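Local coordinates for putative uncharacterized protein (Methanosarcina barkeri str. Fusaro, PDB 3P43) that probably acts as a manganese-dependent phosphoesterase of the LigD 3'-phosphoesterase superfamily, trimming 3' ends in DNA repair, at residues Arg71-Glu75 with Gly144-Phe148; Tyr83-Gly88 with Val100-Arg105. One frame throughout, in Å; residues are numbered along the deposited sequence. Where two conformers were deposited one is given.

Contact 1. Residues Arg71-Glu75 with Gly144-Phe148; sequences RLAIE and GWLFF
Arg71 and Phe147 form an antiparallel hydrogen-bonded pair. Arg71 N donates to Phe147 O at 2.8 Å with an N-H...O angle of 168°. Phe147 N answers to Arg71 O at the same length. The CB of Phe147 packs 3.5 Å from Arg71 O. The Arg71 chain bends at chi2 (-74°), which carries its guanidinium away from strand 145-149, and its NE bonds to Glu62 O. Leu72 faces Leu146 in a non-hydrogen-bonded pair on the other, more exposed side of the sheet. Leu72 CD1 reaches back over the partner backbone to within 4.2 Å of Trp145 O. Ala73 restores the hydrogen-bonded pairing, now with Trp145. Trp145 N to Ala73 O is 2.7 Å, and Ala73 N in turn donates to Trp145 O. The small methyl of Ala73 lies on the buried face with Trp145 and Phe147, its CB 3.9 Å from Phe147 CB. Ala73 O sits at the edge of the indole, near the ring plane. Glu75 meets Trp145 through its CB, which approaches the indole obliquely, 4.0 Å from Trp145 NE1. In the conformer given, and so doubtfully, its carboxylate makes a weak, long ion pair with Lys55. The result is one antiparallel pairing of the curled beta sheet. Strand 53-59 flanks strand 70-80, with Trp57 meeting Trp145 edge-to-face, while strand 130-135 pairs with the far edge of strand 145-149.

Contact 2. Residues Tyr83-Gly88 with Val100-Arg105; sequences YADFEG and VEIWDR
This is a surface contact in which an irregular connection folds back on a long strand of the beta barrel. The 3-10 turn and loop 83-88 follow strand 70-80 and lead into the short strand 88-90, which pairs antiparallel with strand 98-114. Gly88 and Val100 form the hydrogen-bonded pair that starts this pairing. Val100 N donates to Gly88 O at 2.7 Å, and Gly88 N returns a bond to Val100 O. Next to it, Glu87 CA lies 3.3 Å from Val100 O in a CA-H...O contact. Val100 packs against the loop. Its CG1 lies 3.5 Å from Phe86 O, its CB meets Phe86 CE2, and its CG2 approaches the Tyr83 hydroxyl. Cutting this valine back to an alanine removes CG1 and CG2, which would probably open a gap beside Phe86 and the Tyr83 hydroxyl and let the Phe86 ring shift. Glu87 takes the place of a backbone partner farther along. With CG anti to the backbone N (chi1 -174°) and the chain extended, its OE2 accepts from Ile102 N at 2.8 Å through the anti lone pair. Ile102 CD1 reaches the loop, 3.3 Å from Ala84 O. Gln35 holds the turn from strand 31-38 by bonding to Tyr83 O and Phe86 O. Beyond Ile102, Trp103 and Asp104 both face Val34 in a classic beta bulge. Arg105 then reaches back to the turn. Its guanidinium plane is 24° from that of the Asp85 carboxylate, and Asp85 OD1 sits over one guanidinium face in a salt bridge 3.0 Å from Arg105 NH1.

In the fold
Both contacts belong to one curled antiparallel sheet, on opposite sides of the chain's centre. Their centres are about 20 Å apart, their nearest atoms about 8 Å, and they do not touch. Along the chain the order is 71-75, 83-88, 100-105, 144-148, so contact 2 falls wholly within the span bracketed by contact 1. Strand 70-80, whose early part makes contact 1, runs on toward the loop of contact 2. Contact 1 joins distant parts of the sequence, whereas contact 2 is local. The manganese, bound by His37, His43 and Asp45, lies about 7 Å from the Val100 side chain and about 12 Å from that of Ala73, consistent with the sheet framing the metal site.

Contact 1. Residues Arg71-Glu75 with Gly144-Phe148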
loop_
_atom_site.group_PDB
_atom_site.type_symbol
_atom_site.label_atom_id
_atom_site.label_comp_id
_atom_site.label_asym_id
_atom_site.label_seq_id
_atom_site.Cartn_x
_atom_site.Cartn_y
_atom_site.Cartn_z
ATOM N N ARG A 71 1.287 1.396 -11.422
ATOM C CA ARG A 71 2.028 0.334 -10.748
ATOM C C ARG A 71 1.180 -0.914 -10.542
ATOM O O ARG A 71 -0.041 -0.832 -10.435
ATOM C CB ARG A 71 2.539 0.816 -9.386
ATOM C CG ARG A 71 3.510 1.970 -9.454
ATOM C CD ARG A 71 4.869 1.512 -9.935
ATOM N NE ARG A 71 5.902 2.479 -9.582
ATOM C CZ ARG A 71 6.679 3.097 -10.461
ATOM N NH1 ARG A 71 6.552 2.838 -11.755
ATOM N NH2 ARG A 71 7.591 3.967 -10.043
ATOM N N LEU A 72 1.836 -2.069 -10.485
ATOM C CA LEU A 72 1.188 -3.298 -10.041
ATOM C C LEU A 72 1.117 -3.308 -8.516
ATOM O O LEU A 72 2.093 -2.981 -7.840
ATOM C CB LEU A 72 1.966 -4.526 -10.519
ATOM C CG LEU A 72 1.596 -5.855 -9.853
ATOM C CD1 LEU A 72 0.193 -6.303 -10.256
ATOM C CD2 LEU A 72 2.624 -6.940 -10.167
ATOM N N ALA A 73 -0.039 -3.667 -7.973
ATOM C CA ALA A 73 -0.182 -3.821 -6.529
ATOM C C ALA A 73 -0.803 -5.174 -6.234
ATOM O O ALA A 73 -1.895 -5.475 -6.706
ATOM C CB ALA A 73 -1.024 -2.708 -5.950
ATOM N N ILE A 74 -0.093 -5.990 -5.465
ATOM C CA ILE A 74 -0.549 -7.334 -5.137
ATOM C C ILE A 74 -1.076 -7.386 -3.712
ATOM O O ILE A 74 -0.323 -7.162 -2.767
ATOM C CB ILE A 74 0.596 -8.358 -5.265
ATOM C CG1 ILE A 74 1.350 -8.149 -6.580
ATOM C CG2 ILE A 74 0.057 -9.784 -5.163
ATOM C CD1 ILE A 74 2.643 -8.947 -6.684
ATOM N N GLU A 75 -2.365 -7.677 -3.554
ATOM C CA GLU A 75 -2.955 -7.796 -2.229
ATOM C C GLU A 75 -2.207 -8.825 -1.385
ATOM O O GLU A 75 -1.924 -9.937 -1.840
ATOM C CB GLU A 75 -4.435 -8.172 -2.327
ATOM C CG GLU A 75 -5.092 -8.450 -0.981
ATOM C CD GLU A 75 -6.574 -8.771 -1.101
ATOM O OE1 GLU A 75 -7.321 -7.940 -1.656
ATOM O OE2 GLU A 75 -6.991 -9.851 -0.632
ATOM N N GLY A 144 -4.351 -9.104 -9.351
ATOM C CA GLY A 144 -3.632 -7.924 -8.915
ATOM C C GLY A 144 -4.410 -6.641 -9.114
ATOM O O GLY A 144 -5.484 -6.632 -9.719
ATOM N N TRP A 145 -3.861 -5.546 -8.604
ATOM C CA TRP A 145 -4.521 -4.254 -8.692
ATOM C C TRP A 145 -3.682 -3.267 -9.471
ATOM O O TRP A 145 -2.456 -3.225 -9.321
ATOM C CB TRP A 145 -4.753 -3.685 -7.297
ATOM C CG TRP A 145 -5.635 -4.509 -6.427
ATOM C CD1 TRP A 145 -5.378 -5.761 -5.950
ATOM C CD2 TRP A 145 -6.909 -4.131 -5.900
ATOM N NE1 TRP A 145 -6.414 -6.187 -5.163
ATOM C CE2 TRP A 145 -7.369 -5.205 -5.114
ATOM C CE3 TRP A 145 -7.707 -2.987 -6.015
ATOM C CZ2 TRP A 145 -8.599 -5.175 -4.450
ATOM C CZ3 TRP A 145 -8.926 -2.958 -5.358
ATOM C CH2 TRP A 145 -9.358 -4.047 -4.584
ATOM N N LEU A 146 -4.343 -2.470 -10.300
ATOM C CA LEU A 146 -3.693 -1.341 -10.960
ATOM C C LEU A 146 -3.662 -0.158 -9.995
ATOM O O LEU A 146 -4.703 0.283 -9.513
ATOM C CB LEU A 146 -4.461 -0.947 -12.216
ATOM C CG LEU A 146 -3.750 0.077 -13.093
ATOM C CD1 LEU A 146 -2.637 -0.623 -13.829
ATOM C CD2 LEU A 146 -4.722 0.710 -14.069
ATOM N N PHE A 147 -2.469 0.364 -9.730
ATOM C CA PHE A 147 -2.282 1.385 -8.706
ATOM C C PHE A 147 -1.733 2.682 -9.313
ATOM O O PHE A 147 -0.684 2.675 -9.946
ATOM C CB PHE A 147 -1.318 0.838 -7.646
ATOM C CG PHE A 147 -1.052 1.773 -6.498
ATOM C CD1 PHE A 147 -2.029 2.644 -6.041
ATOM C CD2 PHE A 147 0.172 1.748 -5.848
ATOM C CE1 PHE A 147 -1.781 3.489 -4.974
ATOM C CE2 PHE A 147 0.429 2.592 -4.780
ATOM C CZ PHE A 147 -0.550 3.465 -4.343
ATOM N N PHE A 148 -2.433 3.796 -9.121
ATOM C CA PHE A 148 -1.966 5.060 -9.685
ATOM C C PHE A 148 -2.529 6.301 -8.999
ATOM O O PHE A 148 -3.539 6.243 -8.303
ATOM C CB PHE A 148 -2.259 5.121 -11.195
ATOM C CG PHE A 148 -3.724 5.026 -11.540
ATOM C CD1 PHE A 148 -4.484 6.169 -11.714
ATOM C CD2 PHE A 148 -4.333 3.791 -11.702
ATOM C CE1 PHE A 148 -5.830 6.086 -12.040
ATOM C CE2 PHE A 148 -5.677 3.698 -12.030
ATOM C CZ PHE A 148 -6.427 4.850 -12.196
#

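Contact 2. Residues Tyr83-Gly88 with Val100-Arg105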
loop_
_atom_site.group_PDB
_atom_site.type_symbol
_atom_site.label_atom_id
_atom_site.label_comp_id
_atom_site.label_asym_id
_atom_site.label_seq_id
_atom_site.Cartn_x
_atom_site.Cartn_y
_atom_site.Cartn_z
ATOM N N TYR A 83 1.514 -2.090 13.202
ATOM C CA TYR A 83 2.583 -2.324 12.247
ATOM C C TYR A 83 2.923 -1.053 11.474
ATOM O O TYR A 83 4.007 -0.941 10.907
ATOM C CB TYR A 83 2.198 -3.445 11.285
ATOM C CG TYR A 83 3.383 -4.200 10.726
ATOM C CD1 TYR A 83 4.137 -5.034 11.535
ATOM C CD2 TYR A 83 3.742 -4.082 9.392
ATOM C CE1 TYR A 83 5.222 -5.727 11.032
ATOM C CE2 TYR A 83 4.817 -4.772 8.878
ATOM C CZ TYR A 83 5.554 -5.595 9.703
ATOM O OH TYR A 83 6.629 -6.287 9.202
ATOM N N ALA A 84 1.999 -0.096 11.457
ATOM C CA ALA A 84 2.235 1.182 10.787
ATOM C C ALA A 84 3.407 1.934 11.417
ATOM O O ALA A 84 3.952 2.872 10.833
ATOM C CB ALA A 84 0.980 2.037 10.817
ATOM N N ASP A 85 3.790 1.512 12.614
ATOM C CA ASP A 85 4.857 2.166 13.354
ATOM C C ASP A 85 6.166 1.389 13.277
ATOM O O ASP A 85 7.176 1.834 13.816
ATOM C CB ASP A 85 4.458 2.310 14.825
ATOM C CG ASP A 85 3.430 3.397 15.048
ATOM O OD1 ASP A 85 3.393 4.364 14.258
ATOM O OD2 ASP A 85 2.669 3.292 16.032
ATOM N N PHE A 86 6.157 0.226 12.627
ATOM C CA PHE A 86 7.324 -0.637 12.694
ATOM C C PHE A 86 8.409 -0.377 11.653
ATOM O O PHE A 86 8.143 -0.284 10.457
ATOM C CB PHE A 86 6.977 -2.124 12.687
ATOM C CG PHE A 86 8.190 -2.988 12.798
ATOM C CD1 PHE A 86 8.799 -3.185 14.032
ATOM C CD2 PHE A 86 8.778 -3.528 11.672
ATOM C CE1 PHE A 86 9.940 -3.946 14.145
ATOM C CE2 PHE A 86 9.925 -4.300 11.773
ATOM C CZ PHE A 86 10.508 -4.508 13.011
ATOM N N GLU A 87 9.640 -0.312 12.149
ATOM C CA GLU A 87 10.817 -0.019 11.356
ATOM C C GLU A 87 11.951 -0.790 12.015
ATOM O O GLU A 87 12.286 -0.541 13.173
ATOM C CB GLU A 87 11.075 1.486 11.401
ATOM C CG GLU A 87 12.180 2.011 10.523
ATOM C CD GLU A 87 12.040 3.509 10.298
ATOM O OE1 GLU A 87 12.449 4.297 11.181
ATOM O OE2 GLU A 87 11.498 3.903 9.245
ATOM N N GLY A 88 12.518 -1.746 11.288
ATOM C CA GLY A 88 13.462 -2.692 11.862
ATOM C C GLY A 88 13.491 -3.968 11.043
ATOM O O GLY A 88 13.071 -3.971 9.889
ATOM N N VAL A 100 12.579 -3.617 7.229
ATOM C CA VAL A 100 11.411 -2.766 7.043
ATOM C C VAL A 100 11.718 -1.323 7.421
ATOM O O VAL A 100 12.208 -1.053 8.513
ATOM C CB VAL A 100 10.223 -3.253 7.895
ATOM C CG1 VAL A 100 9.020 -2.311 7.742
ATOM C CG2 VAL A 100 9.853 -4.689 7.530
ATOM N N GLU A 101 11.423 -0.398 6.513
ATOM C CA GLU A 101 11.594 1.028 6.787
ATOM C C GLU A 101 10.359 1.819 6.375
ATOM O O GLU A 101 9.733 1.524 5.357
ATOM C CB GLU A 101 12.822 1.586 6.066
ATOM C CG GLU A 101 13.006 3.090 6.269
ATOM C CD GLU A 101 14.323 3.599 5.719
ATOM O OE1 GLU A 101 14.425 3.762 4.484
ATOM O OE2 GLU A 101 15.254 3.836 6.520
ATOM N N ILE A 102 10.010 2.826 7.167
ATOM C CA ILE A 102 8.879 3.677 6.833
ATOM C C ILE A 102 9.304 4.619 5.724
ATOM O O ILE A 102 10.159 5.478 5.934
ATOM C CB ILE A 102 8.394 4.513 8.031
ATOM C CG1 ILE A 102 8.098 3.622 9.237
ATOM C CG2 ILE A 102 7.139 5.293 7.650
ATOM C CD1 ILE A 102 6.779 2.913 9.149
ATOM N N TRP A 103 8.710 4.442 4.545
ATOM C CA TRP A 103 8.987 5.291 3.392
ATOM C C TRP A 103 8.083 6.519 3.367
ATOM O O TRP A 103 8.526 7.616 3.030
ATOM C CB TRP A 103 8.817 4.495 2.106
ATOM C CG TRP A 103 9.171 5.246 0.853
ATOM C CD1 TRP A 103 10.423 5.456 0.351
ATOM C CD2 TRP A 103 8.261 5.849 -0.081
ATOM N NE1 TRP A 103 10.351 6.162 -0.825
ATOM C CE2 TRP A 103 9.035 6.413 -1.112
ATOM C CE3 TRP A 103 6.868 5.972 -0.139
ATOM C CZ2 TRP A 103 8.466 7.093 -2.185
ATOM C CZ3 TRP A 103 6.304 6.644 -1.210
ATOM C CH2 TRP A 103 7.101 7.194 -2.217
ATOM N N ASP A 104 6.812 6.328 3.710
ATOM C CA ASP A 104 5.895 7.448 3.887
ATOM C C ASP A 104 4.831 7.078 4.913
ATOM O O ASP A 104 4.607 5.903 5.203
ATOM C CB ASP A 104 5.233 7.845 2.562
ATOM C CG ASP A 104 4.587 9.229 2.617
ATOM O OD1 ASP A 104 4.890 10.006 3.544
ATOM O OD2 ASP A 104 3.779 9.547 1.724
ATOM N N ARG A 105 4.173 8.089 5.457
ATOM C CA ARG A 105 3.161 7.866 6.473
ATOM C C ARG A 105 2.219 9.061 6.541
ATOM O O ARG A 105 2.651 10.210 6.456
ATOM C CB ARG A 105 3.824 7.630 7.833
ATOM C CG ARG A 105 2.860 7.163 8.906
ATOM C CD ARG A 105 3.401 7.403 10.300
ATOM N NE ARG A 105 2.333 7.265 11.285
ATOM C CZ ARG A 105 1.954 6.106 11.809
ATOM N NH1 ARG A 105 2.572 4.990 11.452
ATOM N NH2 ARG A 105 0.965 6.066 12.693
#